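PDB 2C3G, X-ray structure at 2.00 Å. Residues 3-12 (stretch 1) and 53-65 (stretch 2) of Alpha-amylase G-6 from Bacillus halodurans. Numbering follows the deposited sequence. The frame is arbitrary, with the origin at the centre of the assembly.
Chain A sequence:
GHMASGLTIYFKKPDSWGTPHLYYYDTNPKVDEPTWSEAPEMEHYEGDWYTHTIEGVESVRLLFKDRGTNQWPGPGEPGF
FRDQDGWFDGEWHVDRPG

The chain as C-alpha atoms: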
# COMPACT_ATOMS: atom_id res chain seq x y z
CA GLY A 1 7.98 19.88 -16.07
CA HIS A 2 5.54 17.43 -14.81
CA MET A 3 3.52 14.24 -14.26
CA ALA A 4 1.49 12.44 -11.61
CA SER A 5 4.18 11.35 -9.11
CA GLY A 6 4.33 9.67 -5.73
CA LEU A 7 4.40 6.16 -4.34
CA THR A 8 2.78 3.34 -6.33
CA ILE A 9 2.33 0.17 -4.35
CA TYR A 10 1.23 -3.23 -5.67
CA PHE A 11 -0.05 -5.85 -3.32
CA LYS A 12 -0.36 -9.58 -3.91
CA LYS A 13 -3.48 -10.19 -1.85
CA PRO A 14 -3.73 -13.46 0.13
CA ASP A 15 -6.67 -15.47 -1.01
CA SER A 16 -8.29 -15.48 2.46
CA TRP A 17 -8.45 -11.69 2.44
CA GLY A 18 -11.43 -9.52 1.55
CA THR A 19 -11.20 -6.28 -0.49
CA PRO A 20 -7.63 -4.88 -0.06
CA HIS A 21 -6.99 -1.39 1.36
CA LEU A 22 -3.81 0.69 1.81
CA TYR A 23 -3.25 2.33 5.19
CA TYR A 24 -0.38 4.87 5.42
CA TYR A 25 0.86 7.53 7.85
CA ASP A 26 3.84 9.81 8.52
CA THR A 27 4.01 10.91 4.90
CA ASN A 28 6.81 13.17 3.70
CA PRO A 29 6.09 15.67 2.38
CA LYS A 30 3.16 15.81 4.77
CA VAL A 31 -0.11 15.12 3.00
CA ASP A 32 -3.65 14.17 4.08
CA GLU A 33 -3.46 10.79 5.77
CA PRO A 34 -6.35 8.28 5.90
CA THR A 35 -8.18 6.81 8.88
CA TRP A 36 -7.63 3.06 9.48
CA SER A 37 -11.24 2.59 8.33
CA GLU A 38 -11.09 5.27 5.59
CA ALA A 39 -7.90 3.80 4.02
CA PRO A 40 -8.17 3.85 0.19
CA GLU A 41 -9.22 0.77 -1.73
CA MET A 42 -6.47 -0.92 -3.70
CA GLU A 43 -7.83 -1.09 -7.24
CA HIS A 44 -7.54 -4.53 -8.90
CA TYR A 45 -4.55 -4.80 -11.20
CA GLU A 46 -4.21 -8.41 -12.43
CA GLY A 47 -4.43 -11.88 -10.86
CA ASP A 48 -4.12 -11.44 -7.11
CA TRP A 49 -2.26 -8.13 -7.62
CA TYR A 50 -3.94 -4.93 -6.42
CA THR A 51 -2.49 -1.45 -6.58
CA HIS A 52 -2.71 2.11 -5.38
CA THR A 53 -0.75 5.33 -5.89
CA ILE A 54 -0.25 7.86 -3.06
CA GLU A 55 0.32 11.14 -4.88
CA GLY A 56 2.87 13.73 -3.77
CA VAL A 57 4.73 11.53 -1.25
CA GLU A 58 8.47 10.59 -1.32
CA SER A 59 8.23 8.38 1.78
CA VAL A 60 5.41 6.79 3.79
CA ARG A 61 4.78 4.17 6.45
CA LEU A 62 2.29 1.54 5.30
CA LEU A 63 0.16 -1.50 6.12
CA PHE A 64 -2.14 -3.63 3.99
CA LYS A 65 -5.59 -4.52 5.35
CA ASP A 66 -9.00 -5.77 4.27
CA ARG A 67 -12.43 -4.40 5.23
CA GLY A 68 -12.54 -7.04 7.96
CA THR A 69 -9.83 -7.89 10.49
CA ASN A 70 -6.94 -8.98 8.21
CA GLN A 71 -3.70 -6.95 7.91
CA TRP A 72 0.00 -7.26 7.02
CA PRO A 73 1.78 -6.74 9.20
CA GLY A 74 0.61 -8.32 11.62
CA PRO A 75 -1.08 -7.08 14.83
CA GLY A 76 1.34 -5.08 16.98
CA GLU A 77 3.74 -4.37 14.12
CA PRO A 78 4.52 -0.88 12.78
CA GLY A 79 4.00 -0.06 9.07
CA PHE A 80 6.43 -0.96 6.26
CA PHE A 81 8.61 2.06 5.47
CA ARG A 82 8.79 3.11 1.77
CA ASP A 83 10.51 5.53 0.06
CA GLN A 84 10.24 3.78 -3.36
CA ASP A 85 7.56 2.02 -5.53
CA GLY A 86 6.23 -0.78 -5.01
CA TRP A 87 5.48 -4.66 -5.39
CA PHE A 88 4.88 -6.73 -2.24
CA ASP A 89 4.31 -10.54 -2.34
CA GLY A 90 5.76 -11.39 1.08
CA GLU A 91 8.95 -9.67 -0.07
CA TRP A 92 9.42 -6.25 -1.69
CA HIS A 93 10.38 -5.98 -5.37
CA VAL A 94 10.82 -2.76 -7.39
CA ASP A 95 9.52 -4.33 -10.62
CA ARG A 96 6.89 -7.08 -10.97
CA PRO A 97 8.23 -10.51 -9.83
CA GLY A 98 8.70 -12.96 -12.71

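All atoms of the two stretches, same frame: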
# COMPACT_ATOMS: atom_id res chain seq x y z
N MET A 3 4.33 15.46 -14.17
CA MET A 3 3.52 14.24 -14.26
C MET A 3 2.94 13.91 -12.89
O MET A 3 3.29 14.53 -11.88
CB MET A 3 4.35 13.06 -14.78
CG MET A 3 5.41 12.56 -13.82
SD MET A 3 6.91 11.83 -14.58
CE MET A 3 8.19 12.37 -13.40
N ALA A 4 2.03 12.94 -12.87
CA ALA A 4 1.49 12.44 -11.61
C ALA A 4 2.54 11.52 -10.94
O ALA A 4 2.83 10.44 -11.43
CB ALA A 4 0.16 11.71 -11.85
N SER A 5 3.08 11.98 -9.82
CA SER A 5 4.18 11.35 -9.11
C SER A 5 3.80 10.99 -7.68
O SER A 5 2.89 11.60 -7.07
CB SER A 5 5.37 12.31 -9.04
OG SER A 5 6.11 12.33 -10.25
N GLY A 6 4.55 10.06 -7.10
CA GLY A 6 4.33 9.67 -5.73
C GLY A 6 4.80 8.26 -5.44
O GLY A 6 5.88 7.83 -5.88
N LEU A 7 4.00 7.53 -4.66
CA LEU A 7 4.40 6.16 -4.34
C LEU A 7 3.34 5.18 -4.80
O LEU A 7 2.23 5.20 -4.29
CB LEU A 7 4.76 6.04 -2.84
CG LEU A 7 6.22 5.88 -2.35
CD1 LEU A 7 7.33 6.34 -3.29
CD2 LEU A 7 6.43 6.53 -0.99
N THR A 8 3.67 4.39 -5.82
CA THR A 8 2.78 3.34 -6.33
C THR A 8 3.12 2.05 -5.61
O THR A 8 4.28 1.67 -5.50
CB THR A 8 2.92 3.14 -7.86
OG1 THR A 8 2.55 4.33 -8.54
CG2 THR A 8 1.88 2.09 -8.36
N ILE A 9 2.11 1.38 -5.10
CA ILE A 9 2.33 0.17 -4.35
C ILE A 9 1.43 -0.90 -4.93
O ILE A 9 0.26 -0.65 -5.18
CB ILE A 9 2.14 0.43 -2.79
CG1 ILE A 9 3.45 0.94 -2.18
CG2 ILE A 9 1.91 -0.84 -2.00
CD1 ILE A 9 3.72 2.35 -2.32
N TYR A 10 2.00 -2.08 -5.20
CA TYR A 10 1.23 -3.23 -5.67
C TYR A 10 1.26 -4.28 -4.60
O TYR A 10 2.29 -4.54 -4.02
CB TYR A 10 1.78 -3.84 -6.96
CG TYR A 10 1.78 -2.92 -8.14
CD1 TYR A 10 0.80 -3.01 -9.12
CD2 TYR A 10 2.77 -1.95 -8.27
CE1 TYR A 10 0.81 -2.16 -10.23
CE2 TYR A 10 2.80 -1.09 -9.35
CZ TYR A 10 1.82 -1.20 -10.32
OH TYR A 10 1.86 -0.36 -11.37
N PHE A 11 0.10 -4.88 -4.36
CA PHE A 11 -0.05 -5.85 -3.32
C PHE A 11 -0.57 -7.18 -3.86
O PHE A 11 -1.59 -7.22 -4.51
CB PHE A 11 -1.01 -5.28 -2.28
CG PHE A 11 -1.26 -6.17 -1.12
CD1 PHE A 11 -0.19 -6.79 -0.48
CD2 PHE A 11 -2.53 -6.38 -0.68
CE1 PHE A 11 -0.41 -7.63 0.59
CE2 PHE A 11 -2.77 -7.23 0.39
CZ PHE A 11 -1.69 -7.85 1.03
N LYS A 12 0.14 -8.26 -3.57
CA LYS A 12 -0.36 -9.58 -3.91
C LYS A 12 -1.20 -10.06 -2.74
O LYS A 12 -0.67 -10.47 -1.69
CB LYS A 12 0.76 -10.55 -4.23
CG LYS A 12 0.21 -11.84 -4.74
CD LYS A 12 0.88 -12.29 -5.99
CE LYS A 12 1.54 -13.61 -5.75
NZ LYS A 12 1.79 -14.33 -7.03
N THR A 53 -1.75 4.27 -5.83
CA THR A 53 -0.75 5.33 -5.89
C THR A 53 -1.13 6.45 -4.88
O THR A 53 -2.23 7.00 -4.91
CB THR A 53 -0.62 5.83 -7.36
OG1 THR A 53 -0.18 4.74 -8.19
CG2 THR A 53 0.54 6.84 -7.55
N ILE A 54 -0.22 6.68 -3.92
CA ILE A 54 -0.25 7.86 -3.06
C ILE A 54 0.45 9.03 -3.76
O ILE A 54 1.66 9.02 -3.92
CB ILE A 54 0.45 7.58 -1.73
CG1 ILE A 54 0.01 6.21 -1.18
CG2 ILE A 54 0.22 8.74 -0.76
CD1 ILE A 54 0.79 5.69 0.08
N GLU A 55 -0.29 10.03 -4.18
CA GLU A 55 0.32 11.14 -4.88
C GLU A 55 1.08 12.10 -3.96
O GLU A 55 0.66 12.35 -2.81
CB GLU A 55 -0.72 11.92 -5.70
CG GLU A 55 -0.11 12.53 -6.96
CD GLU A 55 -0.86 13.71 -7.51
OE1 GLU A 55 -2.08 13.80 -7.36
OE2 GLU A 55 -0.20 14.55 -8.15
N GLY A 56 2.18 12.65 -4.47
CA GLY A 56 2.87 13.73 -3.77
C GLY A 56 3.85 13.36 -2.68
O GLY A 56 4.55 14.23 -2.15
N VAL A 57 3.90 12.08 -2.34
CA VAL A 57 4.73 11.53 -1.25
C VAL A 57 6.08 11.00 -1.76
O VAL A 57 6.14 10.39 -2.81
CB VAL A 57 3.91 10.42 -0.54
CG1 VAL A 57 3.89 9.12 -1.35
CG2 VAL A 57 4.40 10.16 0.81
N GLU A 58 7.18 11.25 -1.04
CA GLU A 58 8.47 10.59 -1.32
C GLU A 58 8.73 9.42 -0.37
O GLU A 58 9.45 8.48 -0.72
CB GLU A 58 9.64 11.56 -1.26
CG GLU A 58 9.36 12.93 -1.84
CD GLU A 58 10.04 13.15 -3.16
OE1 GLU A 58 9.96 12.24 -4.02
OE2 GLU A 58 10.66 14.22 -3.36
N SER A 59 8.19 9.50 0.85
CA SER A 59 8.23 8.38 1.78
C SER A 59 6.95 8.31 2.59
O SER A 59 6.24 9.30 2.69
CB SER A 59 9.50 8.40 2.65
OG SER A 59 9.60 9.57 3.43
N VAL A 60 6.68 7.15 3.17
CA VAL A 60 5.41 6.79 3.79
C VAL A 60 5.71 5.63 4.71
O VAL A 60 6.78 5.01 4.62
CB VAL A 60 4.37 6.38 2.69
CG1 VAL A 60 3.87 4.92 2.82
CG2 VAL A 60 3.24 7.35 2.60
N ARG A 61 4.78 5.37 5.63
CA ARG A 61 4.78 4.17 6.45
C ARG A 61 3.48 3.48 6.12
O ARG A 61 2.44 4.11 6.16
CB ARG A 61 4.81 4.53 7.94
CG ARG A 61 6.08 4.13 8.65
CD ARG A 61 6.74 5.27 9.38
NE ARG A 61 7.86 4.81 10.21
CZ ARG A 61 9.08 5.34 10.20
NH1 ARG A 61 10.01 4.84 10.99
NH2 ARG A 61 9.39 6.35 9.41
N LEU A 62 3.52 2.19 5.78
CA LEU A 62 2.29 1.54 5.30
C LEU A 62 1.94 0.13 5.84
O LEU A 62 2.79 -0.67 6.20
CB LEU A 62 2.22 1.58 3.76
CG LEU A 62 3.20 0.72 2.94
CD1 LEU A 62 2.70 -0.72 2.82
CD2 LEU A 62 3.42 1.35 1.57
N LEU A 63 0.65 -0.14 5.87
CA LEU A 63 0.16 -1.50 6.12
C LEU A 63 -0.93 -1.83 5.10
O LEU A 63 -1.66 -0.96 4.67
CB LEU A 63 -0.42 -1.63 7.54
CG LEU A 63 0.48 -1.36 8.75
CD1 LEU A 63 0.14 -0.01 9.38
CD2 LEU A 63 0.36 -2.46 9.77
N PHE A 64 -1.01 -3.10 4.74
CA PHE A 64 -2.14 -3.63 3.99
C PHE A 64 -3.19 -4.14 4.96
O PHE A 64 -2.86 -4.60 6.06
CB PHE A 64 -1.67 -4.76 3.06
CG PHE A 64 -0.56 -4.35 2.15
CD1 PHE A 64 -0.80 -3.45 1.11
CD2 PHE A 64 0.74 -4.80 2.37
CE1 PHE A 64 0.24 -3.03 0.28
CE2 PHE A 64 1.79 -4.39 1.53
CZ PHE A 64 1.55 -3.50 0.49
N LYS A 65 -4.46 -4.03 4.57
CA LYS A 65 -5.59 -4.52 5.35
C LYS A 65 -6.79 -4.84 4.45
O LYS A 65 -6.89 -4.33 3.34
CB LYS A 65 -5.99 -3.49 6.40
CG LYS A 65 -6.48 -2.16 5.88
CD LYS A 65 -6.83 -1.21 7.02
CE LYS A 65 -8.06 -1.67 7.77
NZ LYS A 65 -9.29 -1.33 7.04
O HOH W 1 7.58 9.76 -5.01

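A β-strand can serve two partners at once, bonding through its backbone to a neighbour in the same sheet while its side chains pack against a strand layered across the core; these two stretches provide a compact example. Strand 6-12 runs antiparallel to strand 53-55, their axes 169° apart and approaching to 4.5 Å, which is sheet spacing. Against strand 59-65 the same strand lies at 36°, with a closest approach of 8.2 Å, too far for backbone hydrogen bonds and suited to interdigitating side chains.

The sheet contact is short and regular. Leu7 and Ile54 form the hydrogen-bonded pair: Leu7 N donates to Ile54 O and Ile54 N to Leu7 O, both at 2.9 Å. A third bond, from Gly56 N to Ser5 O at 2.9 Å, is nearly straight at 170° and continues the ladder just beyond the strand 53-55. Gly6 faces Glu55 between these rungs, and Thr8 faces Thr53 on the far side of the Leu7 and Ile54 pair; both are non-hydrogen-bonded pairs, where weaker CA-H...O contacts fill in, such as Gly6 CA to Ile54 O at 3.3 Å and Thr53 CA to Leu7 O at 3.4 Å. Gly6 is well matched to its place. Its backbone angles by themselves call for glycine, and an ideal CB would lie only 2.0 Å from Ile54 O. One water extends the polar network, donating to Gly6 O and Val57 O, each 2.7 Å from the water oxygen.

Side chains divide by sheet face. On the face of Thr8 and Thr53, the two hydroxyls meet in a hydrogen bond, Thr8 OG1 to Thr53 OG1 at 2.8 Å; either could be the donor. Thr8 CA and Thr53 CA are 4.1 Å apart, close enough that the short side chains on the same face can meet.

Leu7 and Ile54 share the other face, which is apolar. Leu7, the residue most covered by the opposing stretch, sets its CB 3.5 Å from Val57 CG1, and its CD2 reaches Val60 CB at 4.2 Å. Two residues along, Ile9 continues the packing, with CG1 3.8 Å from Leu62 CD2 and CG2, which lies at the edge of the Phe64 ring, 3.6 Å from Phe64 CE1.

Phe11 completes the series. Its ring and that of Phe64 form an offset stack, the planes only 6° apart and the ring centroids separated by 3.9 Å; Phe64 CB also lies over the Phe11 ring, 3.8 Å from its centroid, in a CH-pi contact. Alternate residues of one strand thus line the buried layer.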